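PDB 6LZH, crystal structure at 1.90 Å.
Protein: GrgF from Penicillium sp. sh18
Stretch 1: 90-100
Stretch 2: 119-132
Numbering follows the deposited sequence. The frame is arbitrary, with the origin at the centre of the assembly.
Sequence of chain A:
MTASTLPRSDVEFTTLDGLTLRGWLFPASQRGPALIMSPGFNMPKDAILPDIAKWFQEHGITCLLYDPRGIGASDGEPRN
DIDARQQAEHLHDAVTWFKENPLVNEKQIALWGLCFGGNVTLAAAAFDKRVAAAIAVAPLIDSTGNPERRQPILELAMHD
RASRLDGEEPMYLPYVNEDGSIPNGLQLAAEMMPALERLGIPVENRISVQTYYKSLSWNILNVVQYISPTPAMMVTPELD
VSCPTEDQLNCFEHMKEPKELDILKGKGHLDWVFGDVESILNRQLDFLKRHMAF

Stretch 1 (90-100) HLHDAVTWFKE
Stretch 2 119-132: NVTLAAAAFDKRVA

How do the two backbones lie against each other? Both stretches begin within helices that started earlier in the chain. Their axes approach to 9.8 Å, and their N-to-C directions differ by 68° (signed crossing angle -68°). The register pairs Leu 91 with Ala 124 (CA to CA 6.5 Å), His 92 with Asp 128 (CA to CA 6.8 Å) and Val 95 with Val 131 (CA to CA 7.7 Å).

What does the first part of stretch 2 offer its partner? Val 120 (chi1 t) points its CA-to-CB bond sideways, yet its CG1 lies 3.5 Å from Leu 91 CD1. One turn later Ala 124 points toward stretch 1, and its CB sits 3.8 Å from the same Leu 91 CD1. Leu 91, with chi1 m and chi2 t, thus places one methyl against both residues, an apolar contact.

How is the His 92 ring held against stretch 2? With chi1 m and chi2 -32°, the ring brings CE1 into contact with Ala 124 O, 3.5 Å away at the ring edge. That carbonyl accepts hydrogen bonds from Phe 127 N (3.1 Å) and Asp 128 N (3.0 Å). Phe 127 CB lies 3.9 Å from His 92 NE2, and Asp 128 CB 3.5 Å from His 92 ND1. A water joins the two polar groups: it donates to Asp 128 OD2 at 2.8 Å and hydrogen-bonds to His 92 ND1 at 2.8 Å.

How does Arg 130 reach stretch 1? Within a type I turn from Asp 128 to Val 131, closed by Val 131 N to Asp 128 O at 3.1 Å, the CA-to-CB bonds of Asp 128 and Arg 130 point toward stretch 1. Asp 128 (chi1 t, chi2 4°) accepts at OD1 from Arg 130 N (3.1 Å) and Arg 130 NE (2.8 Å), and at OD2 from Arg 130 NH2 (2.9 Å); the NE and NH2 bonds both belong to their salt bridge. Arg 130, with chi1 to chi3 m, t, m and chi4 165°, then donates NH2 to His 92 O at 3.0 Å and NH1 to Thr 96 OG1 at 2.8 Å, the latter nearly straight at 175°.

What completes the contact? Val 95 (chi1 t) lays CG1 over one guanidinium face, 3.6 Å from Arg 130 CZ. Lys 99 NZ and Arg 130 NH1 are like charges only 4.3 Å apart, and one water accepts from both, 2.6 Å from Lys 99 NZ and 2.9 Å from Arg 130 NH1. Val 131 CG2 (chi1 t) meets Val 95 CG2 at 4.0 Å.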

ATOM      1  N   HIS A  90      -8.197   4.299   7.904  1.00 16.01           N
ATOM      2  CA  HIS A  90      -9.471   4.842   8.352  1.00 15.50           C
ATOM      3  C   HIS A  90      -9.798   4.388   9.767  1.00 16.93           C
ATOM      4  O   HIS A  90     -10.471   5.110  10.504  1.00 15.12           O
ATOM      5  CB  HIS A  90     -10.561   4.448   7.362  1.00 14.09           C
ATOM      6  CG  HIS A  90     -10.497   5.210   6.078  1.00 17.75           C
ATOM      7  ND1 HIS A  90     -11.278   4.899   4.984  1.00 18.06           N
ATOM      8  CD2 HIS A  90      -9.743   6.278   5.713  1.00 19.63           C
ATOM      9  CE1 HIS A  90     -11.007   5.741   4.002  1.00 20.05           C
ATOM     10  NE2 HIS A  90     -10.081   6.588   4.419  1.00 18.00           N
ATOM     11  N   LEU A  91      -9.310   3.211  10.174  1.00 17.68           N
ATOM     12  CA  LEU A  91      -9.491   2.781  11.562  1.00 15.36           C
ATOM     13  C   LEU A  91      -8.709   3.664  12.528  1.00 17.10           C
ATOM     14  O   LEU A  91      -9.150   3.876  13.666  1.00 15.05           O
ATOM     15  CB  LEU A  91      -9.071   1.327  11.730  1.00 15.03           C
ATOM     16  CG  LEU A  91     -10.080   0.286  11.259  1.00 14.60           C
ATOM     17  CD1 LEU A  91      -9.471  -1.105  11.402  1.00 15.67           C
ATOM     18  CD2 LEU A  91     -11.388   0.380  12.068  1.00 12.45           C
ATOM     19  N   HIS A  92      -7.559   4.197  12.103  1.00 14.64           N
ATOM     20  CA  HIS A  92      -6.892   5.218  12.917  1.00 15.97           C
ATOM     21  C   HIS A  92      -7.768   6.467  13.053  1.00 19.30           C
ATOM     22  O   HIS A  92      -7.819   7.097  14.117  1.00 18.31           O
ATOM     23  CB  HIS A  92      -5.546   5.618  12.314  1.00 17.02           C
ATOM     24  CG  HIS A  92      -4.664   4.470  11.926  1.00 15.72           C
ATOM     25  ND1 HIS A  92      -4.660   3.266  12.599  1.00 17.29           N
ATOM     26  CD2 HIS A  92      -3.758   4.345  10.924  1.00 15.91           C
ATOM     27  CE1 HIS A  92      -3.781   2.452  12.037  1.00 15.92           C
ATOM     28  NE2 HIS A  92      -3.214   3.085  11.022  1.00 18.91           N
ATOM     29  N   ASP A  93      -8.451   6.852  11.979  1.00 15.36           N
ATOM     30  CA  ASP A  93      -9.338   8.008  12.061  1.00 14.73           C
ATOM     31  C   ASP A  93     -10.547   7.695  12.935  1.00 16.12           C
ATOM     32  O   ASP A  93     -11.042   8.565  13.667  1.00 17.06           O
ATOM     33  CB  ASP A  93      -9.776   8.438  10.652  1.00 15.61           C
ATOM     34  CG  ASP A  93      -8.608   8.920   9.806  1.00 16.85           C
ATOM     35  OD1 ASP A  93      -7.581   9.305  10.409  1.00 17.04           O
ATOM     36  OD2 ASP A  93      -8.713   8.898   8.542  1.00 19.93           O
ATOM     37  N   ALA A  94     -11.013   6.451  12.894  1.00 13.61           N
ATOM     38  CA  ALA A  94     -12.108   6.048  13.771  1.00 17.54           C
ATOM     39  C   ALA A  94     -11.691   6.107  15.238  1.00 16.93           C
ATOM     40  O   ALA A  94     -12.452   6.590  16.085  1.00 18.43           O
ATOM     41  CB  ALA A  94     -12.582   4.642  13.391  1.00 12.49           C
ATOM     42  N   VAL A  95     -10.476   5.639  15.556  1.00 17.06           N
ATOM     43  CA  VAL A  95      -9.981   5.715  16.932  1.00 16.47           C
ATOM     44  C   VAL A  95      -9.918   7.176  17.387  1.00 22.01           C
ATOM     45  O   VAL A  95     -10.354   7.518  18.493  1.00 20.02           O
ATOM     46  CB  VAL A  95      -8.607   5.022  17.043  1.00 16.36           C
ATOM     47  CG1 VAL A  95      -7.860   5.458  18.320  1.00 17.48           C
ATOM     48  CG2 VAL A  95      -8.741   3.498  16.970  1.00 15.19           C
ATOM     49  N   THR A  96      -9.386   8.056  16.532  1.00 18.11           N
ATOM     50  CA  THR A  96      -9.335   9.493  16.826  1.00 18.70           C
ATOM     51  C   THR A  96     -10.714  10.038  17.163  1.00 23.16           C
ATOM     52  O   THR A  96     -10.892  10.733  18.169  1.00 23.05           O
ATOM     53  CB  THR A  96      -8.754  10.242  15.625  1.00 20.50           C
ATOM     54  OG1 THR A  96      -7.410   9.811  15.414  1.00 18.46           O
ATOM     55  CG2 THR A  96      -8.795  11.761  15.837  1.00 18.54           C
ATOM     56  N   TRP A  97     -11.695   9.746  16.310  1.00 18.67           N
ATOM     57  CA  TRP A  97     -13.078  10.146  16.561  1.00 22.13           C
ATOM     58  C   TRP A  97     -13.593   9.584  17.883  1.00 25.97           C
ATOM     59  O   TRP A  97     -14.171  10.311  18.706  1.00 22.45           O
ATOM     60  CB  TRP A  97     -13.951   9.665  15.397  1.00 19.28           C
ATOM     61  CG  TRP A  97     -15.393   9.962  15.531  1.00 22.32           C
ATOM     62  CD1 TRP A  97     -16.015  11.147  15.260  1.00 24.06           C
ATOM     63  CD2 TRP A  97     -16.421   9.052  15.950  1.00 23.97           C
ATOM     64  NE1 TRP A  97     -17.375  11.032  15.496  1.00 23.91           N
ATOM     65  CE2 TRP A  97     -17.642   9.755  15.918  1.00 24.99           C
ATOM     66  CE3 TRP A  97     -16.423   7.712  16.347  1.00 24.35           C
ATOM     67  CZ2 TRP A  97     -18.852   9.164  16.276  1.00 28.17           C
ATOM     68  CZ3 TRP A  97     -17.626   7.121  16.699  1.00 28.30           C
ATOM     69  CH2 TRP A  97     -18.825   7.848  16.659  1.00 27.96           C
ATOM     70  N   PHE A  98     -13.404   8.278  18.097  1.00 23.00           N
ATOM     71  CA  PHE A  98     -14.042   7.608  19.225  1.00 23.24           C
ATOM     72  C   PHE A  98     -13.548   8.147  20.555  1.00 26.66           C
ATOM     73  O   PHE A  98     -14.328   8.248  21.512  1.00 33.00           O
ATOM     74  CB  PHE A  98     -13.796   6.092  19.152  1.00 25.79           C
ATOM     75  CG  PHE A  98     -14.909   5.290  19.739  1.00 24.84           C
ATOM     76  CD1 PHE A  98     -15.957   5.961  20.342  1.00 29.56           C
ATOM     77  CD2 PHE A  98     -14.947   3.911  19.668  1.00 28.72           C
ATOM     78  CE1 PHE A  98     -17.012   5.292  20.878  1.00 36.28           C
ATOM     79  CE2 PHE A  98     -16.038   3.214  20.223  1.00 32.87           C
ATOM     80  CZ  PHE A  98     -17.057   3.928  20.826  1.00 31.39           C
ATOM     81  N   LYS A  99     -12.266   8.518  20.613  1.00 23.25           N
ATOM     82  CA  LYS A  99     -11.677   9.026  21.841  1.00 30.74           C
ATOM     83  C   LYS A  99     -12.423  10.242  22.387  1.00 37.87           C
ATOM     84  O   LYS A  99     -12.375  10.507  23.597  1.00 32.62           O
ATOM     85  CB  LYS A  99     -10.212   9.374  21.593  1.00 26.74           C
ATOM     86  CG  LYS A  99      -9.264   8.205  21.788  1.00 33.41           C
ATOM     87  CD  LYS A  99      -7.920   8.463  21.154  1.00 30.44           C
ATOM     88  CE  LYS A  99      -7.351   9.810  21.549  1.00 39.86           C
ATOM     89  NZ  LYS A  99      -5.865   9.810  21.416  1.00 40.33           N
ATOM     90  N   GLU A 100     -13.111  10.995  21.525  1.00 31.57           N
ATOM     91  CA  GLU A 100     -13.832  12.173  21.992  1.00 31.87           C
ATOM     92  C   GLU A 100     -15.174  11.838  22.626  1.00 37.55           C
ATOM     93  O   GLU A 100     -15.816  12.731  23.192  1.00 34.05           O
ATOM     94  CB  GLU A 100     -14.028  13.159  20.838  1.00 35.25           C
ATOM     95  CG  GLU A 100     -12.725  13.749  20.325  1.00 33.00           C
ATOM     96  CD  GLU A 100     -12.030  14.646  21.357  1.00 47.21           C
ATOM     97  OE1 GLU A 100     -12.584  15.724  21.692  1.00 50.50           O
ATOM     98  OE2 GLU A 100     -10.924  14.282  21.820  1.00 42.14           O
ATOM     99  N   ASN A 119      -8.256  -8.809   8.771  1.00 13.41           N
ATOM    100  CA  ASN A 119      -6.998  -8.402   8.160  1.00 14.65           C
ATOM    101  C   ASN A 119      -6.732  -6.925   8.441  1.00 14.08           C
ATOM    102  O   ASN A 119      -5.673  -6.556   8.952  1.00 15.11           O
ATOM    103  CB  ASN A 119      -7.062  -8.686   6.657  1.00 14.90           C
ATOM    104  CG  ASN A 119      -5.786  -8.297   5.908  1.00 19.54           C
ATOM    105  OD1 ASN A 119      -5.365  -7.150   5.928  1.00 17.41           O
ATOM    106  ND2 ASN A 119      -5.197  -9.263   5.210  1.00 17.83           N
ATOM    107  N   VAL A 120      -7.712  -6.074   8.153  1.00 12.43           N
ATOM    108  CA  VAL A 120      -7.554  -4.630   8.374  1.00 14.30           C
ATOM    109  C   VAL A 120      -7.362  -4.319   9.861  1.00 16.81           C
ATOM    110  O   VAL A 120      -6.598  -3.415  10.235  1.00 14.29           O
ATOM    111  CB  VAL A 120      -8.776  -3.909   7.773  1.00 18.25           C
ATOM    112  CG1 VAL A 120      -8.863  -2.477   8.222  1.00 19.16           C
ATOM    113  CG2 VAL A 120      -8.743  -4.009   6.244  1.00 16.00           C
ATOM    114  N   THR A 121      -8.082  -5.036  10.726  1.00 15.74           N
ATOM    115  CA  THR A 121      -7.933  -4.861  12.175  1.00 13.70           C
ATOM    116  C   THR A 121      -6.499  -5.145  12.628  1.00 14.52           C
ATOM    117  O   THR A 121      -5.907  -4.360  13.380  1.00 13.04           O
ATOM    118  CB  THR A 121      -8.938  -5.771  12.907  1.00 13.37           C
ATOM    119  OG1 THR A 121     -10.269  -5.252  12.750  1.00 14.92           O
ATOM    120  CG2 THR A 121      -8.639  -5.862  14.428  1.00 14.43           C
ATOM    121  N   LEU A 122      -5.928  -6.280  12.204  1.00 12.71           N
ATOM    122  CA  LEU A 122      -4.552  -6.592  12.586  1.00 13.85           C
ATOM    123  C   LEU A 122      -3.571  -5.544  12.056  1.00 14.72           C
ATOM    124  O   LEU A 122      -2.608  -5.171  12.741  1.00 14.76           O
ATOM    125  CB  LEU A 122      -4.175  -7.987  12.077  1.00 14.11           C
ATOM    126  CG  LEU A 122      -4.966  -9.128  12.728  1.00 15.47           C
ATOM    127  CD1 LEU A 122      -4.813 -10.428  11.969  1.00 13.81           C
ATOM    128  CD2 LEU A 122      -4.606  -9.298  14.214  1.00 12.30           C
ATOM    129  N   ALA A 123      -3.782  -5.074  10.826  1.00 16.20           N
ATOM    130  CA  ALA A 123      -2.863  -4.082  10.270  1.00 15.75           C
ATOM    131  C   ALA A 123      -2.960  -2.770  11.033  1.00 14.61           C
ATOM    132  O   ALA A 123      -1.945  -2.122  11.305  1.00 16.98           O
ATOM    133  CB  ALA A 123      -3.168  -3.860   8.784  1.00 18.32           C
ATOM    134  N   ALA A 124      -4.177  -2.349  11.372  1.00 14.78           N
ATOM    135  CA  ALA A 124      -4.323  -1.113  12.137  1.00 16.89           C
ATOM    136  C   ALA A 124      -3.669  -1.247  13.509  1.00 18.59           C
ATOM    137  O   ALA A 124      -3.015  -0.310  13.988  1.00 16.77           O
ATOM    138  CB  ALA A 124      -5.802  -0.742  12.263  1.00 16.44           C
ATOM    139  N   ALA A 125      -3.808  -2.422  14.146  1.00 15.68           N
ATOM    140  CA  ALA A 125      -3.146  -2.645  15.432  1.00 16.19           C
ATOM    141  C   ALA A 125      -1.629  -2.650  15.283  1.00 16.63           C
ATOM    142  O   ALA A 125      -0.908  -2.354  16.244  1.00 18.97           O
ATOM    143  CB  ALA A 125      -3.604  -3.970  16.039  1.00 16.06           C
ATOM    144  N   ALA A 126      -1.134  -2.998  14.098  1.00 14.89           N
ATOM    145  CA  ALA A 126       0.310  -2.978  13.870  1.00 19.40           C
ATOM    146  C   ALA A 126       0.866  -1.565  13.970  1.00 18.69           C
ATOM    147  O   ALA A 126       2.028  -1.377  14.340  1.00 18.76           O
ATOM    148  CB  ALA A 126       0.625  -3.572  12.491  1.00 19.75           C
ATOM    149  N   PHE A 127       0.061  -0.562  13.625  1.00 18.60           N
ATOM    150  CA  PHE A 127       0.562   0.795  13.471  1.00 18.08           C
ATOM    151  C   PHE A 127       0.132   1.743  14.580  1.00 22.82           C
ATOM    152  O   PHE A 127       0.823   2.746  14.817  1.00 19.46           O
ATOM    153  CB  PHE A 127       0.098   1.375  12.121  1.00 20.68           C
ATOM    154  CG  PHE A 127       0.513   0.559  10.930  1.00 23.43           C
ATOM    155  CD1 PHE A 127       1.806   0.057  10.835  1.00 24.96           C
ATOM    156  CD2 PHE A 127      -0.383   0.297   9.898  1.00 25.40           C
ATOM    157  CE1 PHE A 127       2.203  -0.707   9.732  1.00 28.06           C
ATOM    158  CE2 PHE A 127       0.012  -0.447   8.791  1.00 26.68           C
ATOM    159  CZ  PHE A 127       1.315  -0.955   8.719  1.00 25.80           C
ATOM    160  N   ASP A 128      -0.966   1.451  15.277  1.00 16.97           N
ATOM    161  CA  ASP A 128      -1.610   2.439  16.142  1.00 18.29           C
ATOM    162  C   ASP A 128      -1.564   1.976  17.595  1.00 21.05           C
ATOM    163  O   ASP A 128      -2.429   1.217  18.044  1.00 15.82           O
ATOM    164  CB  ASP A 128      -3.047   2.681  15.681  1.00 18.41           C
ATOM    165  CG  ASP A 128      -3.719   3.813  16.437  1.00 20.45           C
ATOM    166  OD1 ASP A 128      -3.039   4.461  17.270  1.00 18.35           O
ATOM    167  OD2 ASP A 128      -4.928   4.045  16.193  1.00 19.97           O
ATOM    168  N   LYS A 129      -0.585   2.471  18.351  1.00 18.23           N
ATOM    169  CA  LYS A 129      -0.451   2.071  19.750  1.00 19.27           C
ATOM    170  C   LYS A 129      -1.471   2.734  20.674  1.00 20.48           C
ATOM    171  O   LYS A 129      -1.430   2.485  21.883  1.00 21.42           O
ATOM    172  CB  LYS A 129       0.979   2.365  20.238  1.00 20.75           C
ATOM    173  CG  LYS A 129       2.014   1.542  19.515  1.00 26.40           C
ATOM    174  CD  LYS A 129       1.747   0.058  19.703  1.00 28.44           C
ATOM    175  CE  LYS A 129       2.375  -0.745  18.578  1.00 33.62           C
ATOM    176  NZ  LYS A 129       1.394  -1.577  17.836  1.00 23.23           N
ATOM    177  N   ARG A 130      -2.371   3.579  20.148  1.00 20.11           N
ATOM    178  CA  ARG A 130      -3.526   4.004  20.928  1.00 20.12           C
ATOM    179  C   ARG A 130      -4.544   2.885  21.096  1.00 19.10           C
ATOM    180  O   ARG A 130      -5.432   2.999  21.944  1.00 22.40           O
ATOM    181  CB  ARG A 130      -4.202   5.217  20.276  1.00 20.54           C
ATOM    182  CG  ARG A 130      -3.243   6.410  20.053  1.00 20.08           C
ATOM    183  CD  ARG A 130      -3.897   7.466  19.173  1.00 22.84           C
ATOM    184  NE  ARG A 130      -4.305   6.892  17.892  1.00 22.45           N
ATOM    185  CZ  ARG A 130      -5.141   7.479  17.041  1.00 21.46           C
ATOM    186  NH1 ARG A 130      -5.653   8.681  17.323  1.00 16.87           N
ATOM    187  NH2 ARG A 130      -5.459   6.864  15.905  1.00 17.26           N
ATOM    188  N   VAL A 131      -4.439   1.812  20.316  1.00 19.53           N
ATOM    189  CA  VAL A 131      -5.360   0.684  20.418  1.00 20.61           C
ATOM    190  C   VAL A 131      -4.930  -0.176  21.600  1.00 18.76           C
ATOM    191  O   VAL A 131      -3.747  -0.513  21.734  1.00 20.69           O
ATOM    192  CB  VAL A 131      -5.371  -0.114  19.097  1.00 19.33           C
ATOM    193  CG1 VAL A 131      -6.127  -1.425  19.240  1.00 18.17           C
ATOM    194  CG2 VAL A 131      -5.950   0.752  17.967  1.00 18.16           C
ATOM    195  N   ALA A 132      -5.884  -0.533  22.465  1.00 15.37           N
ATOM    196  CA  ALA A 132      -5.551  -1.295  23.657  1.00 15.98           C
ATOM    197  C   ALA A 132      -5.512  -2.796  23.412  1.00 17.06           C
ATOM    198  O   ALA A 132      -4.810  -3.508  24.135  1.00 16.04           O
ATOM    199  CB  ALA A 132      -6.544  -0.978  24.778  1.00 17.55           C
TER
HETATM  200  O   HOH W   1      -6.384   2.342  14.590  1.00 17.90           O
HETATM  201  O   HOH W   2      -4.796  10.776  19.204  1.00 26.44           O